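Local coordinates for SusD superfamily protein (Bacteroides thetaiotaomicron, PDB 3MCX) that is of uncharacterised function but, as a zinc-binding SusD-family protein of the outer membrane, probably helps capture glycans for uptake at the cell surface, at residues A[76-81]-A[461-466]; A[93-98]-A[127-132]; A[237-242]-A[252-257]; A[428-433]-A[449-454]. All coordinates share one frame; numbering follows the deposited sequence. Where two conformers were deposited one is given.

Contact 1 (A[76-81]-A[461-466]); sequences VLASDN and IPQSEI
The first turn of helix 463-468 is the element met here: the type I turn from Leu77 to Asp80 lends it a carbonyl, so that a loop early in the chain is tied to one near its end. Gln463 N, just past the N-cap residue Pro462, donates to Ala78 O at 2.9 Å along a nearly straight path (164°), although the donor stands above the carbonyl plane. A first-turn amide has no partner inside its own helix, and Pro462 has no side-chain acceptor to cap it with; the oxygen from the other loop serves instead. The same oxygen lies 3.5 Å from Pro462 CA in a CA-H...O contact. Alanine suits position 78 because its lone methyl points at the other segment and still lets the backbones close in: Ala78 CB rests 3.4 Å from Ile461 O. The Gln463 chain leaves with CG anti to its backbone N (chi1 -168°) and bends at chi2, which brings OE1 to 3.6 Å from Ala78 CB, while NE2 bonds to Asp467 OD1 one turn on. Asp80 caps the following helix 81-106 through OD1 to Asn83 N, and Trp88 of that helix packs against Ile461 and the Pro462 ring.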
loop_
_atom_site.group_PDB
_atom_site.type_symbol
_atom_site.label_atom_id
_atom_site.label_comp_id
_atom_site.label_asym_id
_atom_site.label_seq_id
_atom_site.Cartn_x
_atom_site.Cartn_y
_atom_site.Cartn_z
ATOM N N VAL A 76 10.625 -5.047 -15.703
ATOM C CA VAL A 76 9.289 -5.045 -16.299
ATOM C C VAL A 76 9.205 -4.087 -17.497
ATOM O O VAL A 76 9.735 -2.970 -17.465
ATOM C CB VAL A 76 8.217 -4.734 -15.225
ATOM C CG1 VAL A 76 8.374 -3.304 -14.636
ATOM C CG2 VAL A 76 6.824 -4.955 -15.781
ATOM N N LEU A 77 8.566 -4.539 -18.572
ATOM C CA LEU A 77 8.438 -3.823 -19.829
ATOM C C LEU A 77 7.068 -3.168 -19.984
ATOM O O LEU A 77 6.076 -3.566 -19.376
ATOM C CB LEU A 77 8.631 -4.776 -20.991
ATOM C CG LEU A 77 9.938 -5.562 -21.022
ATOM C CD1 LEU A 77 9.945 -6.519 -22.231
ATOM C CD2 LEU A 77 11.154 -4.643 -21.035
ATOM N N ALA A 78 7.007 -2.160 -20.854
ATOM C CA ALA A 78 5.755 -1.471 -21.166
ATOM C C ALA A 78 4.681 -2.366 -21.752
ATOM O O ALA A 78 3.507 -2.019 -21.651
ATOM C CB ALA A 78 6.025 -0.347 -22.159
ATOM N N SER A 79 5.091 -3.508 -22.304
ATOM C CA SER A 79 4.186 -4.471 -22.907
ATOM C C SER A 79 3.571 -5.450 -21.881
ATOM O O SER A 79 2.758 -6.292 -22.295
ATOM C CB SER A 79 4.938 -5.270 -23.944
ATOM O OG SER A 79 6.035 -5.925 -23.333
ATOM N N ASP A 80 3.948 -5.386 -20.616
ATOM C CA ASP A 80 3.554 -6.431 -19.652
ATOM C C ASP A 80 2.077 -6.280 -19.277
ATOM O O ASP A 80 1.679 -5.300 -18.645
ATOM C CB ASP A 80 4.470 -6.345 -18.445
ATOM C CG ASP A 80 4.382 -7.545 -17.524
ATOM O OD1 ASP A 80 3.223 -7.950 -17.224
ATOM O OD2 ASP A 80 5.449 -8.039 -17.065
ATOM N N ASN A 81 1.249 -7.234 -19.685
ATOM C CA ASN A 81 -0.168 -7.097 -19.430
ATOM C C ASN A 81 -0.511 -7.211 -17.948
ATOM O O ASN A 81 -1.214 -6.381 -17.396
ATOM C CB ASN A 81 -0.959 -8.120 -20.230
ATOM C CG ASN A 81 -2.449 -7.888 -20.122
ATOM O OD1 ASN A 81 -2.964 -6.879 -20.644
ATOM N ND2 ASN A 81 -3.152 -8.805 -19.456
ATOM N N ILE A 461 5.049 3.422 -18.655
ATOM C CA ILE A 461 3.693 3.693 -19.074
ATOM C C ILE A 461 3.311 2.546 -20.043
ATOM O O ILE A 461 4.112 2.141 -20.853
ATOM C CB ILE A 461 3.627 5.036 -19.810
ATOM C CG1 ILE A 461 4.143 6.216 -18.933
ATOM C CG2 ILE A 461 2.189 5.335 -20.375
ATOM C CD1 ILE A 461 3.452 6.402 -17.613
ATOM N N PRO A 462 2.073 2.035 -19.962
ATOM C CA PRO A 462 1.705 0.932 -20.850
ATOM C C PRO A 462 1.933 1.280 -22.301
ATOM O O PRO A 462 1.602 2.381 -22.772
ATOM C CB PRO A 462 0.202 0.729 -20.565
ATOM C CG PRO A 462 -0.031 1.273 -19.223
ATOM C CD PRO A 462 1.026 2.339 -18.971
ATOM N N GLN A 463 2.434 0.314 -23.073
ATOM C CA GLN A 463 2.658 0.527 -24.470
ATOM C C GLN A 463 1.363 0.857 -25.216
ATOM O O GLN A 463 1.384 1.582 -26.193
ATOM C CB GLN A 463 3.323 -0.691 -25.164
ATOM C CG GLN A 463 3.829 -0.438 -26.531
ATOM C CD GLN A 463 4.931 0.590 -26.580
ATOM O OE1 GLN A 463 5.758 0.629 -25.655
ATOM N NE2 GLN A 463 4.985 1.388 -27.644
ATOM N N SER A 464 0.249 0.329 -24.705
ATOM C CA SER A 464 -1.073 0.633 -25.277
ATOM C C SER A 464 -1.293 2.148 -25.299
ATOM O O SER A 464 -1.784 2.689 -26.290
ATOM C CB SER A 464 -2.158 -0.042 -24.440
ATOM O OG SER A 464 -2.014 0.181 -23.071
ATOM N N GLU A 465 -0.928 2.819 -24.210
ATOM C CA GLU A 465 -1.033 4.294 -24.179
ATOM C C GLU A 465 -0.095 4.998 -25.115
ATOM O O GLU A 465 -0.456 5.968 -25.784
ATOM C CB GLU A 465 -0.818 4.818 -22.749
ATOM C CG GLU A 465 -1.851 4.383 -21.776
ATOM C CD GLU A 465 -3.212 5.062 -21.954
ATOM O OE1 GLU A 465 -3.368 6.128 -22.588
ATOM O OE2 GLU A 465 -4.149 4.434 -21.478
ATOM N N ILE A 466 1.155 4.541 -25.148
ATOM C CA ILE A 466 2.145 5.128 -26.033
ATOM C C ILE A 466 1.751 5.006 -27.495
ATOM O O ILE A 466 1.841 5.965 -28.270
ATOM C CB ILE A 466 3.544 4.462 -25.809
ATOM C CG1 ILE A 466 3.996 4.574 -24.349
ATOM C CG2 ILE A 466 4.573 5.039 -26.782
ATOM C CD1 ILE A 466 4.095 6.020 -23.796
#

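Contact 2 (A[93-98]-A[127-132]); sequences KVIRQT and VMRGLS
Val94 turns CG1 anti to its backbone N (chi1 167°), and Met128, a selenomethionine, does the same with CG; the two side chains cross obliquely, Val94 CG1 touching Met128 CG at 3.7 Å. They lie between helices 81-106 and 115-140, an antiparallel pair in the helical, TPR-like framework of the SusD fold. The local axes run 152° apart and approach to 9.0 Å, an approach to which the small Ser132 and Thr98 are well suited. Serine and threonine fit here because each can bury its hydroxyl against its own helix. Thr98 OG1 sits in the crowded position between backbone N and carbonyl carbon (chi1 66°) and donates to Ile95 O at 2.7 Å, in the carbonyl plane and on a lone pair. Ser132 OG, turned anti to its carbonyl carbon, donates to Met128 O at 2.8 Å from above the plane, so that this oxygen holds both OG and N of Ser132; Tyr40 OH is a further partner of the hydroxyl. Both hydroxyl oxygens, already bonded to their own helices, also lie against carbon of the facing helix, Ser132 OG being 3.5 Å from Val94 CG1. Separately, Ile95 CG1 lies 3.6 Å from Ser132 CB. Arg129 runs its aliphatic part obliquely across Thr98, then bends at chi3, carrying the buried guanidinium to Asn99 OD1 through NH1 and to Asp182 OD2, a salt bridge from NE toward helix 172-186. Along that chain the Thr98 hydroxyl presses on successive methylenes, with Thr98 OG1 3.3 Å from Arg129 CG and 3.6 Å from Arg129 CD.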
loop_
_atom_site.group_PDB
_atom_site.type_symbol
_atom_site.label_atom_id
_atom_site.label_comp_id
_atom_site.label_asym_id
_atom_site.label_seq_id
_atom_site.Cartn_x
_atom_site.Cartn_y
_atom_site.Cartn_z
ATOM N N LYS A 93 -10.124 2.792 -14.458
ATOM C CA LYS A 93 -11.538 2.418 -14.454
ATOM C C LYS A 93 -12.196 2.878 -13.151
ATOM O O LYS A 93 -13.305 3.405 -13.180
ATOM C CB LYS A 93 -11.711 0.899 -14.644
ATOM C CG LYS A 93 -13.158 0.448 -14.842
ATOM C CD LYS A 93 -13.124 -1.071 -15.171
ATOM C CE LYS A 93 -14.504 -1.705 -15.266
ATOM N NZ LYS A 93 -14.301 -3.205 -15.401
ATOM N N VAL A 94 -11.519 2.656 -12.022
ATOM C CA VAL A 94 -12.045 3.133 -10.750
ATOM C C VAL A 94 -12.190 4.661 -10.797
ATOM O O VAL A 94 -13.226 5.188 -10.383
ATOM C CB VAL A 94 -11.189 2.721 -9.570
ATOM C CG1 VAL A 94 -11.592 3.507 -8.296
ATOM C CG2 VAL A 94 -11.321 1.196 -9.336
ATOM N N ILE A 95 -11.185 5.380 -11.296
ATOM C CA ILE A 95 -11.269 6.847 -11.361
ATOM C C ILE A 95 -12.477 7.276 -12.201
ATOM O O ILE A 95 -13.275 8.132 -11.799
ATOM C CB ILE A 95 -9.957 7.441 -11.904
ATOM C CG1 ILE A 95 -8.871 7.311 -10.837
ATOM C CG2 ILE A 95 -10.182 8.902 -12.350
ATOM C CD1 ILE A 95 -7.452 7.609 -11.325
ATOM N N ARG A 96 -12.632 6.639 -13.339
ATOM C CA ARG A 96 -13.757 6.955 -14.209
ATOM C C ARG A 96 -15.100 6.730 -13.518
ATOM O O ARG A 96 -15.995 7.537 -13.632
ATOM C CB ARG A 96 -13.625 6.226 -15.535
ATOM C CG ARG A 96 -12.415 6.736 -16.315
ATOM C CD ARG A 96 -12.224 6.111 -17.677
ATOM N NE ARG A 96 -12.667 4.733 -17.828
ATOM C CZ ARG A 96 -11.814 3.753 -18.052
ATOM N NH1 ARG A 96 -10.540 4.064 -18.140
ATOM N NH2 ARG A 96 -12.213 2.537 -18.187
ATOM N N GLN A 97 -15.221 5.637 -12.800
ATOM C CA GLN A 97 -16.448 5.376 -12.064
ATOM C C GLN A 97 -16.692 6.411 -10.964
ATOM O O GLN A 97 -17.819 6.848 -10.767
ATOM C CB GLN A 97 -16.450 3.957 -11.502
ATOM C CG GLN A 97 -16.529 2.900 -12.618
ATOM C CD GLN A 97 -16.812 1.499 -12.102
ATOM O OE1 GLN A 97 -17.035 1.290 -10.916
ATOM N NE2 GLN A 97 -16.811 0.531 -13.024
ATOM N N THR A 98 -15.643 6.804 -10.244
ATOM C CA THR A 98 -15.791 7.876 -9.262
ATOM C C THR A 98 -16.264 9.177 -9.918
ATOM O O THR A 98 -17.140 9.873 -9.377
ATOM C CB THR A 98 -14.561 8.176 -8.380
ATOM O OG1 THR A 98 -13.449 8.708 -9.143
ATOM C CG2 THR A 98 -14.114 6.940 -7.586
ATOM N N VAL A 127 -12.505 10.459 -1.956
ATOM C CA VAL A 127 -11.324 9.857 -1.341
ATOM C C VAL A 127 -10.789 8.732 -2.236
ATOM O O VAL A 127 -9.589 8.624 -2.475
ATOM C CB VAL A 127 -11.523 9.337 0.109
ATOM C CG1 VAL A 127 -10.176 8.793 0.645
ATOM C CG2 VAL A 127 -11.994 10.411 1.009
HETATM N N MSE A 128 -11.692 7.905 -2.764
HETATM C CA MSE A 128 -11.257 6.858 -3.677
HETATM C C MSE A 128 -10.616 7.430 -4.941
HETATM O O MSE A 128 -9.664 6.865 -5.460
HETATM C CB MSE A 128 -12.418 5.940 -4.026
HETATM C CG MSE A 128 -12.032 4.755 -4.868
HETATM SE SE MSE A 128 -10.644 3.604 -4.124
HETATM C CE MSE A 128 -11.002 3.839 -2.215
ATOM N N ARG A 129 -11.134 8.529 -5.460
ATOM C CA ARG A 129 -10.501 9.165 -6.636
ATOM C C ARG A 129 -9.080 9.641 -6.309
ATOM O O ARG A 129 -8.147 9.449 -7.079
ATOM C CB ARG A 129 -11.325 10.344 -7.138
ATOM C CG ARG A 129 -10.947 10.790 -8.551
ATOM C CD ARG A 129 -11.826 11.866 -9.094
ATOM N NE ARG A 129 -11.679 13.144 -8.414
ATOM C CZ ARG A 129 -12.445 14.193 -8.647
ATOM N NH1 ARG A 129 -13.414 14.110 -9.528
ATOM N NH2 ARG A 129 -12.243 15.354 -8.007
ATOM N N GLY A 130 -8.933 10.285 -5.171
ATOM C CA GLY A 130 -7.624 10.758 -4.744
ATOM C C GLY A 130 -6.650 9.644 -4.466
ATOM O O GLY A 130 -5.484 9.663 -4.916
ATOM N N LEU A 131 -7.135 8.611 -3.765
ATOM C CA LEU A 131 -6.291 7.447 -3.476
ATOM C C LEU A 131 -5.832 6.761 -4.772
ATOM O O LEU A 131 -4.667 6.377 -4.904
ATOM C CB LEU A 131 -7.079 6.475 -2.617
ATOM C CG LEU A 131 -6.383 5.208 -2.163
ATOM C CD1 LEU A 131 -5.063 5.534 -1.471
ATOM C CD2 LEU A 131 -7.351 4.419 -1.220
ATOM N N SER A 132 -6.754 6.659 -5.729
ATOM C CA SER A 132 -6.446 6.023 -6.998
ATOM C C SER A 132 -5.366 6.809 -7.762
ATOM O O SER A 132 -4.418 6.230 -8.267
ATOM C CB SER A 132 -7.718 5.804 -7.781
ATOM O OG SER A 132 -8.587 4.872 -7.120
#

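Contact 3 (A[237-242]-A[252-257]); sequences QLYSYE and FQSESL
Four hydrogen bonds join the two loops. Gln237 N donates to Ser254 O at 3.0 Å, and Ser254 OG, in the crowded position between its backbone N and carbonyl carbon (chi1 69°), returns a bond of 2.8 Å to Gln237 O. Serine suits the place: its short hydroxyl reaches a main-chain oxygen right beside it. Glu255 OE2 takes the amide of Tyr239 N on its anti lone pair, at 2.8 Å and almost straight (172°). In the reverse sense, Glu255 N gives a longer bond to Tyr239 OH (3.2 Å). Ser254 and Glu255 are the central residues of the type I turn from Gln253 to Ser256, which leads into strand 256-260, paired in an antiparallel sheet with strand 351-355. In the packing, the extended Glu255 chain crosses over one face of the Tyr239 ring, its CG 3.4 Å from the centroid in a CH-pi contact, with the carboxylate stacked 14° from the ring plane. Gln253 CB touches the phenol oxygen, 3.1 Å from Tyr239 OH. Leu238 CD2 packs 3.6 Å from Glu255 OE2, and its side chain reaches Asp383, a zinc ligand seen for this protein, though no zinc is bound to it in this model. A leucine at Tyr239 would lose the ring face and the hydroxyl, and would probably leave the Glu255 chain less firmly held and its amide short of an acceptor. Of the charges, the buried carboxylate meets Arg355 through OE1 and Arg388 through OE2, which probably keeps it ionised; Ser357 OG also bonds OE1.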
loop_
_atom_site.group_PDB
_atom_site.type_symbol
_atom_site.label_atom_id
_atom_site.label_comp_id
_atom_site.label_asym_id
_atom_site.label_seq_id
_atom_site.Cartn_x
_atom_site.Cartn_y
_atom_site.Cartn_z
ATOM N N GLN A 237 -7.565 1.137 18.418
ATOM C CA GLN A 237 -6.598 0.815 19.485
ATOM C C GLN A 237 -5.422 0.067 18.887
ATOM O O GLN A 237 -5.634 -0.858 18.097
ATOM C CB GLN A 237 -7.221 -0.138 20.536
ATOM C CG GLN A 237 -8.131 0.457 21.563
ATOM C CD GLN A 237 -8.522 -0.558 22.626
ATOM O OE1 GLN A 237 -7.965 -1.673 22.692
ATOM N NE2 GLN A 237 -9.479 -0.190 23.464
ATOM N N LEU A 238 -4.195 0.407 19.286
ATOM C CA LEU A 238 -3.018 -0.372 18.904
ATOM C C LEU A 238 -3.121 -1.796 19.495
ATOM O O LEU A 238 -3.621 -1.987 20.623
ATOM C CB LEU A 238 -1.726 0.315 19.402
ATOM C CG LEU A 238 -1.351 1.607 18.694
ATOM C CD1 LEU A 238 -0.161 2.212 19.406
ATOM C CD2 LEU A 238 -1.041 1.390 17.198
ATOM N N TYR A 239 -2.664 -2.778 18.729
ATOM C CA TYR A 239 -2.616 -4.164 19.225
ATOM C C TYR A 239 -1.615 -4.297 20.350
ATOM O O TYR A 239 -0.505 -3.766 20.277
ATOM C CB TYR A 239 -2.259 -5.162 18.113
ATOM C CG TYR A 239 -3.238 -5.079 16.942
ATOM C CD1 TYR A 239 -4.614 -5.053 17.161
ATOM C CD2 TYR A 239 -2.782 -5.024 15.654
ATOM C CE1 TYR A 239 -5.495 -4.963 16.111
ATOM C CE2 TYR A 239 -3.655 -4.902 14.573
ATOM C CZ TYR A 239 -5.028 -4.889 14.834
ATOM O OH TYR A 239 -5.950 -4.730 13.824
ATOM N N SER A 240 -2.003 -5.031 21.379
ATOM C CA SER A 240 -1.082 -5.393 22.471
ATOM C C SER A 240 -0.145 -6.494 21.980
ATOM O O SER A 240 -0.406 -7.179 20.982
ATOM C CB SER A 240 -1.839 -5.924 23.679
ATOM O OG SER A 240 -2.437 -7.179 23.370
ATOM N N TYR A 241 0.925 -6.707 22.731
ATOM C CA TYR A 241 1.861 -7.797 22.467
ATOM C C TYR A 241 1.129 -9.147 22.518
ATOM O O TYR A 241 1.372 -10.047 21.691
ATOM C CB TYR A 241 2.956 -7.731 23.523
ATOM C CG TYR A 241 4.098 -8.698 23.355
ATOM C CD1 TYR A 241 3.989 -10.008 23.768
ATOM C CD2 TYR A 241 5.293 -8.280 22.805
ATOM C CE1 TYR A 241 5.056 -10.889 23.618
ATOM C CE2 TYR A 241 6.354 -9.147 22.656
ATOM C CZ TYR A 241 6.233 -10.432 23.054
ATOM O OH TYR A 241 7.300 -11.282 22.873
ATOM N N GLU A 242 0.215 -9.255 23.480
ATOM C CA GLU A 242 -0.526 -10.489 23.730
ATOM C C GLU A 242 -1.482 -10.813 22.579
ATOM O O GLU A 242 -1.613 -11.966 22.190
ATOM C CB GLU A 242 -1.277 -10.374 25.052
ATOM C CG GLU A 242 -0.346 -10.367 26.247
ATOM C CD GLU A 242 0.287 -8.990 26.628
ATOM O OE1 GLU A 242 0.064 -7.893 25.995
ATOM O OE2 GLU A 242 1.041 -9.046 27.648
ATOM N N PHE A 252 -11.622 -6.648 10.424
ATOM C CA PHE A 252 -11.925 -5.379 11.108
ATOM C C PHE A 252 -11.484 -5.334 12.578
ATOM O O PHE A 252 -12.248 -4.995 13.460
ATOM C CB PHE A 252 -13.418 -5.053 10.966
ATOM C CG PHE A 252 -13.900 -5.107 9.536
ATOM C CD1 PHE A 252 -13.385 -4.264 8.591
ATOM C CD2 PHE A 252 -14.852 -6.028 9.161
ATOM C CE1 PHE A 252 -13.808 -4.334 7.285
ATOM C CE2 PHE A 252 -15.295 -6.078 7.850
ATOM C CZ PHE A 252 -14.769 -5.236 6.934
ATOM N N GLN A 253 -10.213 -5.649 12.794
ATOM C CA GLN A 253 -9.614 -5.615 14.126
ATOM C C GLN A 253 -9.285 -4.163 14.480
ATOM O O GLN A 253 -9.404 -3.277 13.654
ATOM C CB GLN A 253 -8.409 -6.563 14.172
ATOM C CG GLN A 253 -8.826 -8.024 13.931
ATOM C CD GLN A 253 -9.781 -8.538 15.011
ATOM O OE1 GLN A 253 -9.370 -8.748 16.148
ATOM N NE2 GLN A 253 -11.084 -8.705 14.677
ATOM N N SER A 254 -8.890 -3.946 15.728
ATOM C CA SER A 254 -8.919 -2.622 16.336
ATOM C C SER A 254 -7.991 -1.574 15.729
ATOM O O SER A 254 -8.218 -0.387 15.950
ATOM C CB SER A 254 -8.661 -2.719 17.847
ATOM O OG SER A 254 -7.320 -3.093 18.122
ATOM N N GLU A 255 -6.970 -1.977 14.984
ATOM C CA GLU A 255 -6.121 -0.994 14.344
ATOM C C GLU A 255 -6.613 -0.609 12.958
ATOM O O GLU A 255 -6.164 0.386 12.401
ATOM C CB GLU A 255 -4.684 -1.508 14.196
ATOM C CG GLU A 255 -3.879 -1.623 15.487
ATOM C CD GLU A 255 -2.358 -1.643 15.250
ATOM O OE1 GLU A 255 -1.875 -1.313 14.123
ATOM O OE2 GLU A 255 -1.657 -1.996 16.221
ATOM N N SER A 256 -7.487 -1.421 12.360
ATOM C CA SER A 256 -7.849 -1.248 10.952
ATOM C C SER A 256 -8.660 0.013 10.724
ATOM O O SER A 256 -9.732 0.158 11.332
ATOM C CB SER A 256 -8.680 -2.447 10.497
ATOM O OG SER A 256 -8.986 -2.300 9.130
ATOM N N LEU A 257 -8.165 0.919 9.882
ATOM C CA LEU A 257 -8.869 2.179 9.636
ATOM C C LEU A 257 -9.688 2.136 8.345
ATOM O O LEU A 257 -10.767 2.716 8.276
ATOM C CB LEU A 257 -7.882 3.331 9.623
ATOM C CG LEU A 257 -7.210 3.637 10.961
ATOM C CD1 LEU A 257 -5.901 4.388 10.727
ATOM C CD2 LEU A 257 -8.109 4.479 11.834
#

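Contact 4 (A[428-433]-A[449-454]); sequences GLAIER and KIEATD
Two short antiparallel strands, 431-432 and 449-450, pair within these segments through one hydrogen-bonded couple, Ile431 N donating to Ile450 O at 2.9 Å and Ile450 N to Ile431 O at 2.8 Å, the first bond almost straight (176°); a backbone bond of Arg433 with Gln448 continues the pairing. Beyond the strand pair, water takes over the link: water 2 joins Leu429 O to Ile450 O. Water 1 donates to Gly428 O and Glu451 OE1 and accepts from Ala452 N. On the face of Ile431 and Ile450 the side chains are buried. Ile450 CG1 lies anti to its carbonyl carbon, and its terminal methyl CD1 lies over one face of the Arg433 guanidinium, as an apolar group can, 3.7 Å from Arg433 NE. Arg433 bends at chi2 (81°) and bonds through NE to Ala53 O and through NH1 to Tyr72 O and Ala447 O, so several carbonyls fix its plane. An alanine at Arg433 would remove this plate and would probably leave those carbonyls short of donors and Ile450 loosely packed. On the other face, more open to solvent, Glu432 and Lys449 lie side by side, Glu432 CG 4.0 Å from Lys449 CG. Lys449 NZ makes a salt bridge to Glu451 OE2 (3.0 Å). Gly428, with positive phi, is the C-prime residue of the Schellman motif ending helix 420-426, whose Phe421 and Tyr424 pack on Ile431, while Tyr74 from a loop meets Ile450.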
loop_
_atom_site.group_PDB
_atom_site.type_symbol
_atom_site.label_atom_id
_atom_site.label_comp_id
_atom_site.label_asym_id
_atom_site.label_seq_id
_atom_site.Cartn_x
_atom_site.Cartn_y
_atom_site.Cartn_z
ATOM N N GLY A 428 15.555 9.210 0.171
ATOM C CA GLY A 428 16.719 9.204 -0.714
ATOM C C GLY A 428 17.680 8.048 -0.509
ATOM O O GLY A 428 18.881 8.158 -0.784
ATOM N N LEU A 429 17.150 6.940 -0.020
ATOM C CA LEU A 429 17.988 5.823 0.401
ATOM C C LEU A 429 18.060 4.769 -0.680
ATOM O O LEU A 429 17.037 4.432 -1.286
ATOM C CB LEU A 429 17.391 5.157 1.642
ATOM C CG LEU A 429 17.333 6.066 2.856
ATOM C CD1 LEU A 429 16.657 5.297 4.017
ATOM C CD2 LEU A 429 18.707 6.619 3.296
ATOM N N ALA A 430 19.248 4.252 -0.913
ATOM C CA ALA A 430 19.441 3.099 -1.798
ATOM C C ALA A 430 18.877 1.842 -1.165
ATOM O O ALA A 430 19.052 1.598 0.037
ATOM C CB ALA A 430 20.922 2.883 -2.120
ATOM N N ILE A 431 18.304 1.021 -2.033
ATOM C CA ILE A 431 17.719 -0.283 -1.672
ATOM C C ILE A 431 18.736 -1.331 -2.059
ATOM O O ILE A 431 19.110 -1.405 -3.229
ATOM C CB ILE A 431 16.447 -0.494 -2.458
ATOM C CG1 ILE A 431 15.370 0.483 -1.994
ATOM C CG2 ILE A 431 15.980 -1.952 -2.277
ATOM C CD1 ILE A 431 14.279 0.659 -3.034
ATOM N N GLU A 432 19.241 -2.111 -1.094
ATOM C CA GLU A 432 20.241 -3.148 -1.380
ATOM C C GLU A 432 19.669 -4.505 -0.979
ATOM O O GLU A 432 19.239 -4.703 0.159
ATOM C CB GLU A 432 21.570 -2.907 -0.642
ATOM C CG GLU A 432 22.382 -1.705 -1.154
ATOM C CD GLU A 432 23.734 -1.565 -0.455
ATOM O OE1 GLU A 432 23.771 -1.239 0.758
ATOM O OE2 GLU A 432 24.750 -1.847 -1.107
ATOM N N ARG A 433 19.662 -5.426 -1.928
ATOM C CA ARG A 433 19.242 -6.803 -1.698
ATOM C C ARG A 433 20.501 -7.616 -1.383
ATOM O O ARG A 433 21.192 -8.066 -2.295
ATOM C CB ARG A 433 18.547 -7.322 -2.957
ATOM C CG ARG A 433 17.178 -6.794 -3.217
ATOM C CD ARG A 433 17.095 -5.386 -3.893
ATOM N NE ARG A 433 15.701 -5.190 -4.205
ATOM C CZ ARG A 433 15.076 -5.654 -5.283
ATOM N NH1 ARG A 433 15.741 -6.062 -6.354
ATOM N NH2 ARG A 433 13.774 -5.624 -5.300
ATOM N N LYS A 449 21.240 -3.372 -6.248
ATOM C CA LYS A 449 21.196 -2.037 -5.618
ATOM C C LYS A 449 20.357 -1.145 -6.501
ATOM O O LYS A 449 20.608 -1.068 -7.713
ATOM C CB LYS A 449 22.595 -1.422 -5.440
ATOM C CG LYS A 449 22.520 -0.008 -4.743
ATOM C CD LYS A 449 23.812 0.746 -4.657
ATOM C CE LYS A 449 24.232 1.328 -6.016
ATOM N NZ LYS A 449 25.157 2.485 -5.984
ATOM N N ILE A 450 19.410 -0.457 -5.895
ATOM C CA ILE A 450 18.573 0.538 -6.623
ATOM C C ILE A 450 18.649 1.856 -5.859
ATOM O O ILE A 450 18.142 1.948 -4.754
ATOM C CB ILE A 450 17.121 0.097 -6.801
ATOM C CG1 ILE A 450 17.052 -1.317 -7.401
ATOM C CG2 ILE A 450 16.342 1.056 -7.695
ATOM C CD1 ILE A 450 16.885 -2.370 -6.310
ATOM N N GLU A 451 19.241 2.863 -6.495
ATOM C CA GLU A 451 19.200 4.224 -5.951
ATOM C C GLU A 451 17.816 4.828 -6.095
ATOM O O GLU A 451 17.055 4.451 -6.987
ATOM C CB GLU A 451 20.215 5.126 -6.645
ATOM C CG GLU A 451 21.644 4.641 -6.533
ATOM C CD GLU A 451 22.301 4.962 -5.196
ATOM O OE1 GLU A 451 21.593 5.320 -4.212
ATOM O OE2 GLU A 451 23.550 4.832 -5.167
ATOM N N ALA A 452 17.491 5.787 -5.211
ATOM C CA ALA A 452 16.178 6.449 -5.229
ATOM C C ALA A 452 15.969 7.356 -6.444
ATOM O O ALA A 452 14.842 7.745 -6.743
ATOM C CB ALA A 452 15.956 7.254 -3.926
ATOM N N THR A 453 17.029 7.580 -7.184
ATOM C CA THR A 453 17.032 8.319 -8.443
ATOM C C THR A 453 17.119 7.391 -9.666
ATOM O O THR A 453 17.167 7.887 -10.794
ATOM C CB THR A 453 18.197 9.279 -8.484
ATOM O OG1 THR A 453 19.413 8.581 -8.153
ATOM C CG2 THR A 453 17.967 10.444 -7.463
ATOM N N ASP A 454 17.072 6.080 -9.457
ATOM C CA ASP A 454 17.171 5.156 -10.593
ATOM C C ASP A 454 15.928 5.325 -11.500
ATOM O O ASP A 454 14.817 5.289 -11.027
ATOM C CB ASP A 454 17.284 3.723 -10.065
ATOM C CG ASP A 454 17.722 2.725 -11.127
ATOM O OD1 ASP A 454 16.964 2.561 -12.125
ATOM O OD2 ASP A 454 18.782 2.055 -10.959
HETATM O O HOH W 1 19.516 6.730 -3.288
HETATM O O HOH W 2 15.704 3.594 -3.669
#

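Overall arrangement
From the N terminus, the chain first passes 76-81, where contact 1 opens a loop that closes only at 461-466, close to the C terminus. The other three lie inside that span and follow one another in series, none crossing. Contact 2 closes first, pairing helices 81-106 and 115-140; contact 3 then closes a short loop leading into strand 256-260, and contact 4 a loop between strands 431-432 and 449-450. Helix 81-106 begins at the end of the first segment of contact 1; the nearest atoms of contacts 1 and 2 are about 7 Å apart. Contacts 1 and 3 lie on opposite sides of the chain's centre, their centres 40 Å apart. No two contacts touch.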